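Autotransporter adhesin (Vibrio vulnificus, PDB 4ERR) localises the MARTX toxin effector domain DUF5 to membranes through its four-helical-bundle membrane localization domain. Local coordinates at the interface of chains A and B. Sequence-based numbering; all coordinates share one arbitrary frame. Chains: chain A/B, Autotransporter adhesin.

Contact 1: the interface of chains A and B. Residues chain A 4, 77, 81; chain B 44, 47-48, 51.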
ATOM      1  N   ILE A   4      10.396 -20.833   1.242  0.70 33.38           N
ATOM      2  CA  ILE A   4       9.856 -19.640   0.582  0.70 30.51           C
ATOM      3  C   ILE A   4       8.334 -19.668   0.669  0.70 28.41           C
ATOM      4  O   ILE A   4       7.735 -20.719   0.450  0.70 29.66           O
ATOM      5  CB  ILE A   4      10.224 -19.589  -0.924  0.70 30.45           C
ATOM      6  CG1 ILE A   4      11.739 -19.735  -1.116  0.70 30.84           C
ATOM      7  CG2 ILE A   4       9.751 -18.294  -1.539  0.70 30.57           C
ATOM      8  CD1 ILE A   4      12.183 -19.875  -2.579  0.70 31.57           C
ATOM      9  N   VAL A  77      13.973 -15.756  -0.407  1.00 31.39           N
ATOM     10  CA  VAL A  77      14.547 -16.119  -1.701  1.00 33.52           C
ATOM     11  C   VAL A  77      16.075 -15.976  -1.717  1.00 36.57           C
ATOM     12  O   VAL A  77      16.773 -16.851  -2.229  1.00 38.67           O
ATOM     13  CB  VAL A  77      13.931 -15.317  -2.839  1.00 32.87           C
ATOM     14  CG1 VAL A  77      14.615 -15.671  -4.187  1.00 36.66           C
ATOM     15  CG2 VAL A  77      12.452 -15.603  -2.893  1.00 31.15           C
ATOM     16  N   LEU A  81      18.860 -18.993  -2.318  1.00 49.56           N
ATOM     17  CA  LEU A  81      19.828 -18.936  -3.415  1.00 51.65           C
ATOM     18  C   LEU A  81      21.263 -18.894  -2.909  1.00 55.16           C
ATOM     19  O   LEU A  81      22.133 -19.547  -3.485  1.00 56.86           O
ATOM     20  CB  LEU A  81      19.592 -17.705  -4.305  1.00 50.30           C
ATOM     21  CG  LEU A  81      18.413 -17.733  -5.279  1.00 48.54           C
ATOM     22  CD1 LEU A  81      18.133 -16.330  -5.810  1.00 48.82           C
ATOM     23  CD2 LEU A  81      18.670 -18.715  -6.423  1.00 49.58           C
TER
ATOM     24  N   ILE B  44      15.957 -23.038  -9.518  1.00 35.84           N
ATOM     25  CA  ILE B  44      17.019 -22.060  -9.268  1.00 35.32           C
ATOM     26  C   ILE B  44      16.873 -20.836 -10.185  1.00 32.38           C
ATOM     27  O   ILE B  44      16.870 -19.671  -9.728  1.00 31.45           O
ATOM     28  CB  ILE B  44      18.421 -22.681  -9.487  1.00 36.32           C
ATOM     29  CG1 ILE B  44      18.686 -23.754  -8.418  1.00 37.31           C
ATOM     30  CG2 ILE B  44      19.494 -21.577  -9.449  1.00 35.63           C
ATOM     31  CD1 ILE B  44      19.887 -24.656  -8.716  1.00 42.32           C
ATOM     32  N   SER B  47      13.968 -18.662  -9.285  1.00 26.18           N
ATOM     33  CA  SER B  47      14.190 -17.917  -8.052  1.00 27.60           C
ATOM     34  C   SER B  47      15.012 -16.666  -8.292  1.00 27.39           C
ATOM     35  O   SER B  47      14.719 -15.618  -7.744  1.00 27.94           O
ATOM     36  CB  SER B  47      14.843 -18.804  -6.990  1.00 30.12           C
ATOM     37  OG  SER B  47      13.970 -19.864  -6.659  1.00 31.97           O
ATOM     38  N   PHE B  48      16.020 -16.749  -9.162  1.00 27.42           N
ATOM     39  CA  PHE B  48      16.748 -15.534  -9.528  1.00 29.27           C
ATOM     40  C   PHE B  48      15.843 -14.489 -10.148  1.00 27.93           C
ATOM     41  O   PHE B  48      15.940 -13.300  -9.845  1.00 29.74           O
ATOM     42  CB  PHE B  48      17.893 -15.839 -10.491  1.00 30.96           C
ATOM     43  CG  PHE B  48      19.140 -16.311  -9.802  1.00 34.58           C
ATOM     44  CD1 PHE B  48      19.988 -15.392  -9.195  1.00 35.81           C
ATOM     45  CD2 PHE B  48      19.459 -17.663  -9.728  1.00 40.16           C
ATOM     46  CE1 PHE B  48      21.150 -15.806  -8.561  1.00 39.09           C
ATOM     47  CE2 PHE B  48      20.654 -18.088  -9.080  1.00 43.52           C
ATOM     48  CZ  PHE B  48      21.479 -17.155  -8.493  1.00 41.22           C
ATOM     49  N   ASN B  51      13.587 -12.827  -7.557  1.00 25.52           N
ATOM     50  CA  ASN B  51      14.305 -11.836  -6.806  1.00 28.70           C
ATOM     51  C   ASN B  51      14.442 -10.508  -7.564  1.00 27.37           C
ATOM     52  O   ASN B  51      14.265  -9.425  -6.989  1.00 26.64           O
ATOM     53  CB  ASN B  51      15.650 -12.371  -6.333  1.00 31.32           C
ATOM     54  CG  ASN B  51      15.927 -11.951  -4.923  1.00 39.76           C
ATOM     55  OD1 ASN B  51      15.301 -12.457  -3.988  1.00 48.47           O
ATOM     56  ND2 ASN B  51      16.813 -10.992  -4.756  1.00 47.07           N
TER

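Contact 2: the interface of chains A and B. Residues chain A 74, 77-78; chain B 51, 54-55.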
ATOM      1  N   LYS A  74      11.618 -11.559  -0.112  0.50 26.44           N
ATOM      2  CA  LYS A  74      12.944 -11.412  -0.718  0.50 28.40           C
ATOM      3  C   LYS A  74      14.000 -12.139   0.141  0.50 28.91           C
ATOM      4  O   LYS A  74      14.745 -13.014  -0.354  0.50 27.27           O
ATOM      5  CB  LYS A  74      13.280  -9.937  -0.891  0.50 29.38           C
ATOM      6  CG  LYS A  74      14.416  -9.640  -1.881  0.50 32.74           C
ATOM      7  CD  LYS A  74      14.575  -8.154  -2.041  0.50 35.93           C
ATOM      8  CE  LYS A  74      15.961  -7.777  -2.548  0.50 38.66           C
ATOM      9  NZ  LYS A  74      16.243  -8.404  -3.842  0.50 40.37           N
ATOM     10  N   VAL A  77      13.973 -15.756  -0.407  1.00 31.39           N
ATOM     11  CA  VAL A  77      14.547 -16.119  -1.701  1.00 33.52           C
ATOM     12  C   VAL A  77      16.075 -15.976  -1.717  1.00 36.57           C
ATOM     13  O   VAL A  77      16.773 -16.851  -2.229  1.00 38.67           O
ATOM     14  CB  VAL A  77      13.931 -15.317  -2.839  1.00 32.87           C
ATOM     15  CG1 VAL A  77      14.615 -15.671  -4.187  1.00 36.66           C
ATOM     16  CG2 VAL A  77      12.452 -15.603  -2.893  1.00 31.15           C
ATOM     17  N   THR A  78      16.571 -14.850  -1.212  1.00 37.33           N
ATOM     18  CA  THR A  78      18.015 -14.606  -1.102  1.00 41.60           C
ATOM     19  C   THR A  78      18.703 -15.729  -0.349  1.00 43.06           C
ATOM     20  O   THR A  78      19.789 -16.163  -0.735  1.00 44.05           O
ATOM     21  CB  THR A  78      18.296 -13.276  -0.385  1.00 42.51           C
ATOM     22  OG1 THR A  78      17.869 -12.192  -1.226  1.00 44.96           O
ATOM     23  CG2 THR A  78      19.772 -13.119  -0.064  1.00 45.34           C
TER
ATOM     24  N   ASN B  51      13.587 -12.827  -7.557  1.00 25.52           N
ATOM     25  CA  ASN B  51      14.305 -11.836  -6.806  1.00 28.70           C
ATOM     26  C   ASN B  51      14.442 -10.508  -7.564  1.00 27.37           C
ATOM     27  O   ASN B  51      14.265  -9.425  -6.989  1.00 26.64           O
ATOM     28  CB  ASN B  51      15.650 -12.371  -6.333  1.00 31.32           C
ATOM     29  CG  ASN B  51      15.927 -11.951  -4.923  1.00 39.76           C
ATOM     30  OD1 ASN B  51      15.301 -12.457  -3.988  1.00 48.47           O
ATOM     31  ND2 ASN B  51      16.813 -10.992  -4.756  1.00 47.07           N
ATOM     32  N   ILE B  54      11.019  -8.728  -7.523  1.00 24.04           N
ATOM     33  CA  ILE B  54      10.775  -8.097  -6.197  1.00 24.23           C
ATOM     34  C   ILE B  54      11.614  -6.826  -6.086  1.00 25.25           C
ATOM     35  O   ILE B  54      11.104  -5.775  -5.725  1.00 26.83           O
ATOM     36  CB  ILE B  54      11.089  -9.031  -5.029  1.00 24.92           C
ATOM     37  CG1 ILE B  54      10.194 -10.278  -5.083  1.00 23.79           C
ATOM     38  CG2 ILE B  54      10.900  -8.286  -3.694  1.00 26.58           C
ATOM     39  CD1 ILE B  54      10.620 -11.404  -4.156  1.00 28.01           C
ATOM     40  N   ASN B  55      12.895  -6.946  -6.422  0.50 27.11           N
ATOM     41  CA  ASN B  55      13.828  -5.821  -6.380  0.50 29.25           C
ATOM     42  C   ASN B  55      13.328  -4.622  -7.223  0.50 28.94           C
ATOM     43  O   ASN B  55      13.410  -3.469  -6.812  0.50 30.52           O
ATOM     44  CB  ASN B  55      15.193  -6.290  -6.875  0.50 30.90           C
ATOM     45  CG  ASN B  55      16.328  -5.475  -6.315  0.50 34.29           C
ATOM     46  OD1 ASN B  55      16.394  -5.206  -5.103  0.50 36.62           O
ATOM     47  ND2 ASN B  55      17.245  -5.085  -7.181  0.50 38.89           N
TER

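Contact 1: the interface of chains A and B
A:Leu81 lays one methyl over the face of the B:Phe48 ring, and this CH-pi contact is the main feature of a junction in which methyl groups of helix 65-81 of chain A pack against the ring and against oxygens of helix 41-60 of chain B. Methyl CD2 stands 3.7 Å from the centroid of the ring, displaced toward the rim on which A:Leu81 CD2 comes to 3.4 Å from B:Phe48 CE2. The second methyl, CD1, reaches the opposite rim, 4.0 Å from B:Phe48 CD1, so the leucine fork spans the ring as the two side chains cross obliquely. A:Leu81 loses 92 Å² of its surface to the partner. Its CG is anti to the carbonyl carbon (chi1 -76°), which carries the fork toward the neighbouring helix.

Beneath the fork, the turn before the phenylalanine supplies a floor: B:Ser47 CB is 3.9 Å from A:Leu81 CD2, and the B:Ile44 carbonyl oxygen adds a similarly distant contact. One turn back along chain A, the A:Val77 methyl CG1, anti to its backbone N (chi1 177°), aims at the carbonyl oxygen of B:Ser47, while B:Asn51 OD1 lies alongside the valine branch, 3.3 Å from A:Val77 CG1. No nitrogen or oxygen of either side comes within bonding reach of one on the other, so van der Waals packing carries this patch.

Second-shell contacts within each chain back these groups. The edge of the B:Phe48 ring abuts B:Ile44, with CG2 in the ring plane and 3.7 Å from B:Phe48 CE2, which should limit the ring's movement on that side. In chain A, A:Ile4 CG2 backs the other methyl of the valine, 4.0 Å from A:Val77 CG2, while its own approach to B:Ser47 is peripheral. In the fold, the patch joins the last turns of A's final helix and its N-terminal segment to the first half of helix 41-60 of B.

Contact 2: the interface of chains A and B
A:Lys74 reaches over to B:Asn51 on one turn of helix 41-60 and to B:Ile54 and B:Asn55 on the next. Its packed part is the aliphatic stem. CG is anti to the backbone N (chi1 -162°), and the stem runs past B:Ile54 in the opposite direction, so that one methyl serves two of its carbons: B:Ile54 CG2 lies 4.0 Å from A:Lys74 CB and equally far from CD. On the other flank, A:Lys74 CG meets B:Asn51 OD1 at 3.6 Å, the two side chains crossing at about a right angle.

The polar tip is held more loosely. A bend at the last torsion (chi4 59°) turns the terminal amine (NZ) back toward the asparagines, but the bond from A:Lys74 NZ to B:Asn55 OD1 is weak at 3.4 Å. A:Lys74 NZ also sits 2.8 Å from B:Asn51 ND2, a pairing of two nitrogens without hydrogen-bond geometry; the amide's oxygen and nitrogen may be assigned the wrong way round, so the pair is doubtful as modelled. A:Thr78 OG1 stays 3.8 Å from B:Asn51 OD1 and instead makes a weak bond to the A:Lys74 carbonyl oxygen, one turn back in its own helix.

Structurally, the patch lies where the C-terminal half of helix 65-81 of chain A faces the second half of helix 41-60 of chain B.

Contacts 1 and 2 are neighbouring stretches of one helix-to-helix seam, their C-alpha centres about 6 Å apart. A:Val77 and B:Asn51 belong to both, and the same two helices, 65-81 of chain A and 41-60 of chain B, run through each. Going from contact 1 to contact 2, the seam passes from van der Waals packing near the C-terminal end of A's helix to a lysine among asparagines. Two-fold symmetry repeats both contacts with the chains exchanged, doubling their contribution to the deposited dimer. That dimer may or may not be the form the domain takes in solution.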